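Hemolysin-like protein containing CBS domains (Oenococcus oeni, PDB 3OCO) is of unknown function but may bind flavin adenine dinucleotide, and is represented here by its paired CBS domains. Local coordinates at residues Thr30-Val35 and Gly126-Ile131; Val37-Ala42 and Ala60-Asp65; Ala119-Glu124 and Gly130-Lys135. All blocks are in the same frame, centred on the assembly; numbering follows the deposited sequence.

In the fold
Contacts 1 and 3 lie in the interior, while contact 2 is a surface contact. Contacts 1 and 3 share Gly130 and Ile131 on strand 128-132, their centres about 8 Å apart: contact 3 joins that strand by backbone hydrogen bonds to its hairpin partner 119-122, and contact 1 packs the loop 30-35 on it through side chains alone. Contact 2 involves a loop and a turn, with sparse packing and no bond between its segments. It nests inside the loop closed by contact 1, and the two meet where Lys64 and Asp65 bond to Thr128. Contacts 2 and 3 do not touch, their centres being about 18 Å apart.

Contact 1 of 3, residues Thr30-Val35 and Gly126-Ile131; sequences TSMSVV and GGTSGI
The selenium of Met32, a selenomethionine, lies against the CG2 methyl of Ile131, with SE and CG2 3.5 Å apart, the shortest approach between the loop 30-35 and the segment 126-131. The same SE is 3.9 Å from Thr128 CG2, so it sits between two methyls of strand 128-132, and the side chain runs obliquely to both residues. The chain is extended at chi2 (-171°) and then bends at chi3 (-50°), which lays CE beside the Thr128 methyl as well. The backbones remain well apart, with 7.2 Å between Met32 CA and Gly130 CA, so the gap is bridged by side chains and no hydrogen bond crosses it.

In Thr128, CG2 is anti to the backbone N and OG1 beside it (chi1 -64°); the methyl faces Met32 while OG1 hydrogen-bonds to Lys64 O. Its backbone N bonds to Asp65 OD1. Ile131 also packs on Pro57 of strand 55-60, and the carbonyl of Met32 receives a weak hydrogen bond from Lys64 NZ. The loop runs from strand 27-28, in the sheet of 128-132, to strand 35-36 in the other sheet, so Met32 packs the connection between the sheets of the CBS pair against 128-132. Since all three touching residues are buried and meet only through carbon and selenium, the cohesion across the segments is dispersive and hydrophobic, with polar bonds set around its margin.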
loop_
_atom_site.group_PDB
_atom_site.type_symbol
_atom_site.label_atom_id
_atom_site.label_comp_id
_atom_site.label_asym_id
_atom_site.label_seq_id
_atom_site.Cartn_x
_atom_site.Cartn_y
_atom_site.Cartn_z
ATOM N N THR A 30 -17.234 11.726 -3.901
ATOM C CA THR A 30 -17.401 11.826 -5.350
ATOM C C THR A 30 -16.238 11.210 -6.127
ATOM O O THR A 30 -16.376 10.893 -7.310
ATOM C CB THR A 30 -17.627 13.278 -5.817
ATOM O OG1 THR A 30 -18.216 13.269 -7.122
ATOM C CG2 THR A 30 -16.324 14.044 -5.874
ATOM N N SER A 31 -15.105 11.024 -5.457
ATOM C CA SER A 31 -13.927 10.424 -6.089
ATOM C C SER A 31 -13.750 8.929 -5.810
ATOM O O SER A 31 -12.856 8.312 -6.381
ATOM C CB SER A 31 -12.662 11.176 -5.674
ATOM O OG SER A 31 -12.725 12.527 -6.100
HETATM N N MSE A 32 -14.590 8.354 -4.944
HETATM C CA MSE A 32 -14.475 6.941 -4.561
HETATM C C MSE A 32 -14.890 5.981 -5.671
HETATM O O MSE A 32 -15.826 6.261 -6.414
HETATM C CB MSE A 32 -15.386 6.600 -3.382
HETATM C CG MSE A 32 -15.111 7.229 -2.046
HETATM SE SE MSE A 32 -16.294 6.338 -0.727
HETATM C CE MSE A 32 -18.018 6.449 -1.636
ATOM N N SER A 33 -14.221 4.831 -5.737
ATOM C CA SER A 33 -14.686 3.698 -6.537
ATOM C C SER A 33 -15.101 2.577 -5.598
ATOM O O SER A 33 -14.309 2.130 -4.759
ATOM C CB SER A 33 -13.588 3.178 -7.468
ATOM O OG SER A 33 -13.203 4.157 -8.414
ATOM N N VAL A 34 -16.341 2.118 -5.743
ATOM C CA VAL A 34 -16.857 1.072 -4.876
ATOM C C VAL A 34 -17.258 -0.181 -5.650
ATOM O O VAL A 34 -17.397 -0.157 -6.871
ATOM C CB VAL A 34 -18.063 1.586 -4.061
ATOM C CG1 VAL A 34 -17.685 2.871 -3.330
ATOM C CG2 VAL A 34 -19.260 1.819 -4.965
ATOM N N VAL A 35 -17.389 -1.290 -4.931
ATOM C CA VAL A 35 -18.062 -2.471 -5.460
ATOM C C VAL A 35 -19.237 -2.831 -4.545
ATOM O O VAL A 35 -19.250 -2.475 -3.368
ATOM C CB VAL A 35 -17.117 -3.680 -5.549
ATOM C CG1 VAL A 35 -16.037 -3.420 -6.567
ATOM C CG2 VAL A 35 -16.515 -3.962 -4.190
ATOM N N GLY A 126 -25.186 10.328 8.748
ATOM C CA GLY A 126 -24.736 8.962 8.550
ATOM C C GLY A 126 -24.598 8.568 7.088
ATOM O O GLY A 126 -24.537 7.381 6.769
ATOM N N GLY A 127 -24.557 9.554 6.191
ATOM C CA GLY A 127 -24.113 9.314 4.821
ATOM C C GLY A 127 -22.584 9.212 4.764
ATOM O O GLY A 127 -21.938 9.323 5.799
ATOM N N THR A 128 -22.017 9.014 3.568
ATOM C CA THR A 128 -20.562 8.843 3.364
ATOM C C THR A 128 -19.893 10.109 2.820
ATOM O O THR A 128 -20.153 10.500 1.682
ATOM C CB THR A 128 -20.284 7.741 2.322
ATOM O OG1 THR A 128 -20.756 6.476 2.812
ATOM C CG2 THR A 128 -18.784 7.656 2.017
ATOM N N SER A 129 -19.035 10.739 3.621
ATOM C CA SER A 129 -18.284 11.923 3.189
ATOM C C SER A 129 -17.052 11.556 2.358
ATOM O O SER A 129 -16.679 12.271 1.430
ATOM C CB SER A 129 -17.837 12.735 4.404
ATOM O OG SER A 129 -18.950 13.077 5.199
ATOM N N GLY A 130 -16.432 10.436 2.704
ATOM C CA GLY A 130 -15.289 9.914 1.977
ATOM C C GLY A 130 -14.596 8.844 2.808
ATOM O O GLY A 130 -15.114 8.447 3.870
ATOM N N ILE A 131 -13.432 8.373 2.335
ATOM C CA ILE A 131 -12.700 7.327 3.031
ATOM C C ILE A 131 -11.241 7.717 3.252
ATOM O O ILE A 131 -10.713 8.617 2.590
ATOM C CB ILE A 131 -12.717 5.977 2.255
ATOM C CG1 ILE A 131 -11.832 6.039 1.003
ATOM C CG2 ILE A 131 -14.120 5.564 1.900
ATOM C CD1 ILE A 131 -11.789 4.735 0.201
#

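Contact 2 of 3, residues Val37-Ala42 and Ala60-Asp65; sequences VDETIA and ADNDKD
Val37 turns one branch toward the backbone of Ala60: its CG1 methyl, set between the backbone N and the carbonyl carbon (chi1 63°), lies 4.3 Å from Ala60 CA, while the methyl of Ala60 itself points away from Val37. The meeting is thus side chain to main chain, and it occurs where the two segments run closest, with 5.8 Å between Val37 CA and Ala60 CA. The second meeting is polar and equally distant. Glu39 and Asn62 each extend their flat ends toward the other, and Glu39 OE2 comes within 4.3 Å of Asn62 OD1. The two planes are inclined by roughly 53°, and the amide nitrogen is farther off, with 5.3 Å from Asn62 ND2 to Glu39 OE2. Oxygen therefore faces oxygen without a hydrogen bond. The carboxylate of Glu39 is held from its other oxygen, OE1, by the backbone N of Asp36.

Asn62 owes its position to a type I' turn from Ala60 to Asp63, closed by a bond of 2.9 Å from Asp63 N to Ala60 O. Directly after it, Asp63 OD1 accepts from Asp65 N at 3.2 Å, an Asx turn whose donor sits 64° out of the carboxylate plane. Asp36 serves both segments: its carboxylate receives the backbone N of Asn62 and that of Asp38.

The type I' turn forms the first part of the connection between strands 55-60 and 66-72, and Val37 and Ala60 both pack on Ile68 of the latter. Segment 37-42 leads from strand 35-36 to the N-cap, Thr40, of helix 41-51, where Ile41 rests on helix 73-83.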
loop_
_atom_site.group_PDB
_atom_site.type_symbol
_atom_site.label_atom_id
_atom_site.label_comp_id
_atom_site.label_asym_id
_atom_site.label_seq_id
_atom_site.Cartn_x
_atom_site.Cartn_y
_atom_site.Cartn_z
ATOM N N VAL A 37 -21.991 -5.455 -2.563
ATOM C CA VAL A 37 -21.976 -6.733 -1.855
ATOM C C VAL A 37 -22.517 -7.891 -2.713
ATOM O O VAL A 37 -22.223 -9.059 -2.456
ATOM C CB VAL A 37 -22.765 -6.647 -0.535
ATOM C CG1 VAL A 37 -24.252 -6.339 -0.805
ATOM C CG2 VAL A 37 -22.615 -7.922 0.257
ATOM N N ASP A 38 -23.293 -7.564 -3.742
ATOM C CA ASP A 38 -23.894 -8.586 -4.595
ATOM C C ASP A 38 -23.235 -8.710 -5.965
ATOM O O ASP A 38 -23.721 -9.438 -6.834
ATOM C CB ASP A 38 -25.379 -8.317 -4.782
ATOM C CG ASP A 38 -26.226 -8.955 -3.700
ATOM O OD1 ASP A 38 -25.662 -9.511 -2.729
ATOM O OD2 ASP A 38 -27.464 -8.898 -3.831
ATOM N N GLU A 39 -22.148 -7.984 -6.177
ATOM C CA GLU A 39 -21.374 -8.196 -7.390
ATOM C C GLU A 39 -20.523 -9.436 -7.199
ATOM O O GLU A 39 -20.264 -9.856 -6.069
ATOM C CB GLU A 39 -20.536 -6.975 -7.741
ATOM C CG GLU A 39 -21.018 -6.293 -9.014
ATOM C CD GLU A 39 -21.178 -4.792 -8.855
ATOM O OE1 GLU A 39 -20.353 -4.168 -8.148
ATOM O OE2 GLU A 39 -22.130 -4.234 -9.445
ATOM N N THR A 40 -20.128 -10.049 -8.307
ATOM C CA THR A 40 -19.314 -11.250 -8.260
ATOM C C THR A 40 -17.835 -10.890 -8.224
ATOM O O THR A 40 -17.438 -9.785 -8.586
ATOM C CB THR A 40 -19.514 -12.062 -9.503
ATOM O OG1 THR A 40 -19.091 -11.268 -10.616
ATOM C CG2 THR A 40 -21.000 -12.429 -9.671
ATOM N N ILE A 41 -17.021 -11.847 -7.807
ATOM C CA ILE A 41 -15.600 -11.638 -7.749
ATOM C C ILE A 41 -15.117 -11.252 -9.126
ATOM O O ILE A 41 -14.337 -10.325 -9.277
ATOM C CB ILE A 41 -14.893 -12.890 -7.300
ATOM C CG1 ILE A 41 -15.370 -13.278 -5.902
ATOM C CG2 ILE A 41 -13.380 -12.678 -7.322
ATOM C CD1 ILE A 41 -14.598 -12.622 -4.799
ATOM N N ALA A 42 -15.611 -11.946 -10.136
ATOM C CA ALA A 42 -15.219 -11.663 -11.512
ATOM C C ALA A 42 -15.420 -10.205 -11.870
ATOM O O ALA A 42 -14.678 -9.659 -12.680
ATOM C CB ALA A 42 -15.988 -12.545 -12.475
ATOM N N ALA A 60 -23.759 -1.528 0.312
ATOM C CA ALA A 60 -25.014 -2.281 0.343
ATOM C C ALA A 60 -25.996 -1.618 -0.612
ATOM O O ALA A 60 -26.018 -0.392 -0.732
ATOM C CB ALA A 60 -25.596 -2.317 1.760
ATOM N N ASP A 61 -26.789 -2.419 -1.312
ATOM C CA ASP A 61 -27.887 -1.871 -2.102
ATOM C C ASP A 61 -27.407 -0.896 -3.179
ATOM O O ASP A 61 -28.163 -0.039 -3.631
ATOM C CB ASP A 61 -28.902 -1.176 -1.179
ATOM C CG ASP A 61 -29.609 -2.155 -0.227
ATOM O OD1 ASP A 61 -30.049 -3.232 -0.690
ATOM O OD2 ASP A 61 -29.734 -1.845 0.979
ATOM N N ASN A 62 -26.142 -1.028 -3.575
ATOM C CA ASN A 62 -25.542 -0.152 -4.578
ATOM C C ASN A 62 -25.560 1.315 -4.171
ATOM O O ASN A 62 -25.539 2.210 -5.018
ATOM C CB ASN A 62 -26.231 -0.332 -5.932
ATOM C CG ASN A 62 -25.666 -1.497 -6.717
ATOM O OD1 ASN A 62 -24.481 -1.506 -7.082
ATOM N ND2 ASN A 62 -26.507 -2.490 -6.981
ATOM N N ASP A 63 -25.585 1.552 -2.867
ATOM C CA ASP A 63 -25.681 2.907 -2.333
ATOM C C ASP A 63 -24.335 3.336 -1.760
ATOM O O ASP A 63 -23.871 2.748 -0.791
ATOM C CB ASP A 63 -26.749 2.937 -1.228
ATOM C CG ASP A 63 -27.225 4.341 -0.896
ATOM O OD1 ASP A 63 -26.610 5.324 -1.364
ATOM O OD2 ASP A 63 -28.231 4.456 -0.165
ATOM N N LYS A 64 -23.714 4.361 -2.332
ATOM C CA LYS A 64 -22.442 4.850 -1.760
ATOM C C LYS A 64 -22.571 5.197 -0.288
ATOM O O LYS A 64 -21.599 5.087 0.454
ATOM C CB LYS A 64 -21.881 6.064 -2.507
ATOM C CG LYS A 64 -21.219 5.752 -3.837
ATOM C CD LYS A 64 -21.250 6.985 -4.739
ATOM C CE LYS A 64 -19.878 7.622 -4.895
ATOM N NZ LYS A 64 -19.068 6.867 -5.870
ATOM N N ASP A 65 -23.768 5.599 0.143
ATOM C CA ASP A 65 -23.976 6.022 1.533
ATOM C C ASP A 65 -24.161 4.839 2.487
ATOM O O ASP A 65 -24.316 5.019 3.695
ATOM C CB ASP A 65 -25.137 7.020 1.643
ATOM C CG ASP A 65 -24.851 8.333 0.926
ATOM O OD1 ASP A 65 -23.819 8.951 1.244
ATOM O OD2 ASP A 65 -25.639 8.746 0.046
#

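Contact 3 of 3, residues Ala119-Glu124 and Gly130-Lys135; sequences AIVIDE and GIITDK
Ala119 and Ile132 form a hydrogen-bonded antiparallel pair with two nearly equal bonds. Ala119 N donates to Ile132 O at 3.0 Å, almost straight at 174° and in the carbonyl plane; Ile132 N returns a bond of 2.9 Å to Ala119 O. One pair farther along, Val121 N reaches Gly130 O at 2.7 Å, but the angle at the hydrogen falls to 147°, and the reverse bond from Gly130 N to Val121 O is weak at 3.3 Å. The distortion has a local cause: Ser129 and Gly130 both face Val121, a classic beta bulge, and Ser129 N also bonds to Val121 O.

These strands are the arms of a beta hairpin in the second CBS domain, flanked in the mixed sheet by strand 96-99 beside 119-122 and strand 27-28 beside 128-132.

The Val121 side chain rests beside the carbonyl that its own N binds, CB 3.3 Å and CG2 3.6 Å from Gly130 O. On the same face, Val121 CG2 meets Ile132 CD1 at 3.8 Å, the two chains crossing obliquely. With CG1 anti to the backbone N (chi1 -170°), the other branch, CG2, is left on the Ile132 side. Both residues also touch Ala22 of helix 22-25. On the opposite face, Ile120 CG1 and Ile131 CG2 are 4.3 Å apart across their non-hydrogen-bonded pair, and Ile120 packs on Ile95. Past the strand, Thr133 takes the N-cap position of helix 134-142, and Asp134 packs against Tyr138 of the second subunit.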
loop_
_atom_site.group_PDB
_atom_site.type_symbol
_atom_site.label_atom_id
_atom_site.label_comp_id
_atom_site.label_asym_id
_atom_site.label_seq_id
_atom_site.Cartn_x
_atom_site.Cartn_y
_atom_site.Cartn_z
ATOM N N ALA A 119 -10.849 3.521 7.071
ATOM C CA ALA A 119 -11.808 4.270 7.853
ATOM C C ALA A 119 -12.782 4.915 6.889
ATOM O O ALA A 119 -12.376 5.429 5.843
ATOM C CB ALA A 119 -11.106 5.322 8.655
ATOM N N ILE A 120 -14.067 4.880 7.228
ATOM C CA ILE A 120 -15.061 5.544 6.409
ATOM C C ILE A 120 -15.483 6.808 7.136
ATOM O O ILE A 120 -15.923 6.745 8.295
ATOM C CB ILE A 120 -16.303 4.639 6.140
ATOM C CG1 ILE A 120 -15.963 3.495 5.186
ATOM C CG2 ILE A 120 -17.382 5.427 5.473
ATOM C CD1 ILE A 120 -14.881 2.591 5.658
ATOM N N VAL A 121 -15.329 7.951 6.468
ATOM C CA VAL A 121 -15.696 9.234 7.063
ATOM C C VAL A 121 -17.198 9.515 6.844
ATOM O O VAL A 121 -17.653 9.592 5.696
ATOM C CB VAL A 121 -14.841 10.397 6.504
ATOM C CG1 VAL A 121 -15.069 11.662 7.321
ATOM C CG2 VAL A 121 -13.363 10.044 6.519
ATOM N N ILE A 122 -17.951 9.661 7.941
ATOM C CA ILE A 122 -19.429 9.746 7.905
ATOM C C ILE A 122 -19.941 11.152 8.213
ATOM O O ILE A 122 -19.425 11.810 9.109
ATOM C CB ILE A 122 -20.075 8.863 8.998
ATOM C CG1 ILE A 122 -19.073 7.911 9.633
ATOM C CG2 ILE A 122 -21.259 8.101 8.467
ATOM C CD1 ILE A 122 -19.536 7.438 11.002
ATOM N N ASP A 123 -20.987 11.598 7.520
ATOM C CA ASP A 123 -21.572 12.905 7.819
ATOM C C ASP A 123 -22.539 12.859 9.013
ATOM O O ASP A 123 -22.711 11.818 9.640
ATOM C CB ASP A 123 -22.217 13.549 6.579
ATOM C CG ASP A 123 -23.401 12.755 6.038
ATOM O OD1 ASP A 123 -23.997 11.954 6.794
ATOM O OD2 ASP A 123 -23.741 12.944 4.846
ATOM N N GLU A 124 -23.143 13.997 9.333
ATOM C CA GLU A 124 -24.086 14.094 10.452
ATOM C C GLU A 124 -25.311 13.193 10.275
ATOM O O GLU A 124 -25.889 12.723 11.248
ATOM C CB GLU A 124 -24.533 15.542 10.623
ATOM C CG GLU A 124 -24.580 16.287 9.303
ATOM C CD GLU A 124 -25.169 17.674 9.424
ATOM O OE1 GLU A 124 -25.810 17.960 10.459
ATOM O OE2 GLU A 124 -24.995 18.475 8.477
ATOM N N GLY A 130 -16.432 10.436 2.704
ATOM C CA GLY A 130 -15.289 9.914 1.977
ATOM C C GLY A 130 -14.596 8.844 2.808
ATOM O O GLY A 130 -15.114 8.447 3.870
ATOM N N ILE A 131 -13.432 8.373 2.335
ATOM C CA ILE A 131 -12.700 7.327 3.031
ATOM C C ILE A 131 -11.241 7.717 3.252
ATOM O O ILE A 131 -10.713 8.617 2.590
ATOM C CB ILE A 131 -12.717 5.977 2.255
ATOM C CG1 ILE A 131 -11.832 6.039 1.003
ATOM C CG2 ILE A 131 -14.120 5.564 1.900
ATOM C CD1 ILE A 131 -11.789 4.735 0.201
ATOM N N ILE A 132 -10.598 7.016 4.180
ATOM C CA ILE A 132 -9.172 7.206 4.450
ATOM C C ILE A 132 -8.448 5.887 4.608
ATOM O O ILE A 132 -8.941 4.975 5.276
ATOM C CB ILE A 132 -8.907 7.969 5.759
ATOM C CG1 ILE A 132 -9.389 9.419 5.664
ATOM C CG2 ILE A 132 -7.420 7.887 6.106
ATOM C CD1 ILE A 132 -9.550 10.080 7.022
ATOM N N THR A 133 -7.271 5.808 3.993
ATOM C CA THR A 133 -6.326 4.721 4.229
ATOM C C THR A 133 -4.894 5.256 4.302
ATOM O O THR A 133 -4.631 6.421 3.993
ATOM C CB THR A 133 -6.403 3.679 3.128
ATOM O OG1 THR A 133 -5.964 4.262 1.892
ATOM C CG2 THR A 133 -7.846 3.178 2.988
ATOM N N ASP A 134 -3.968 4.400 4.719
ATOM C CA ASP A 134 -2.570 4.777 4.775
ATOM C C ASP A 134 -2.111 5.622 3.566
ATOM O O ASP A 134 -1.458 6.638 3.736
ATOM C CB ASP A 134 -1.674 3.537 4.970
ATOM C CG ASP A 134 -1.980 2.406 3.976
ATOM O OD1 ASP A 134 -2.430 2.685 2.840
ATOM O OD2 ASP A 134 -1.765 1.229 4.336
ATOM N N LYS A 135 -2.448 5.218 2.349
ATOM C CA LYS A 135 -2.011 5.982 1.185
ATOM C C LYS A 135 -2.360 7.470 1.295
ATOM O O LYS A 135 -1.601 8.315 0.839
ATOM C CB LYS A 135 -2.521 5.365 -0.132
ATOM C CG LYS A 135 -3.984 5.631 -0.472
ATOM C CD LYS A 135 -4.400 4.940 -1.786
ATOM C CE LYS A 135 -4.364 3.408 -1.674
ATOM N NZ LYS A 135 -4.836 2.705 -2.915
#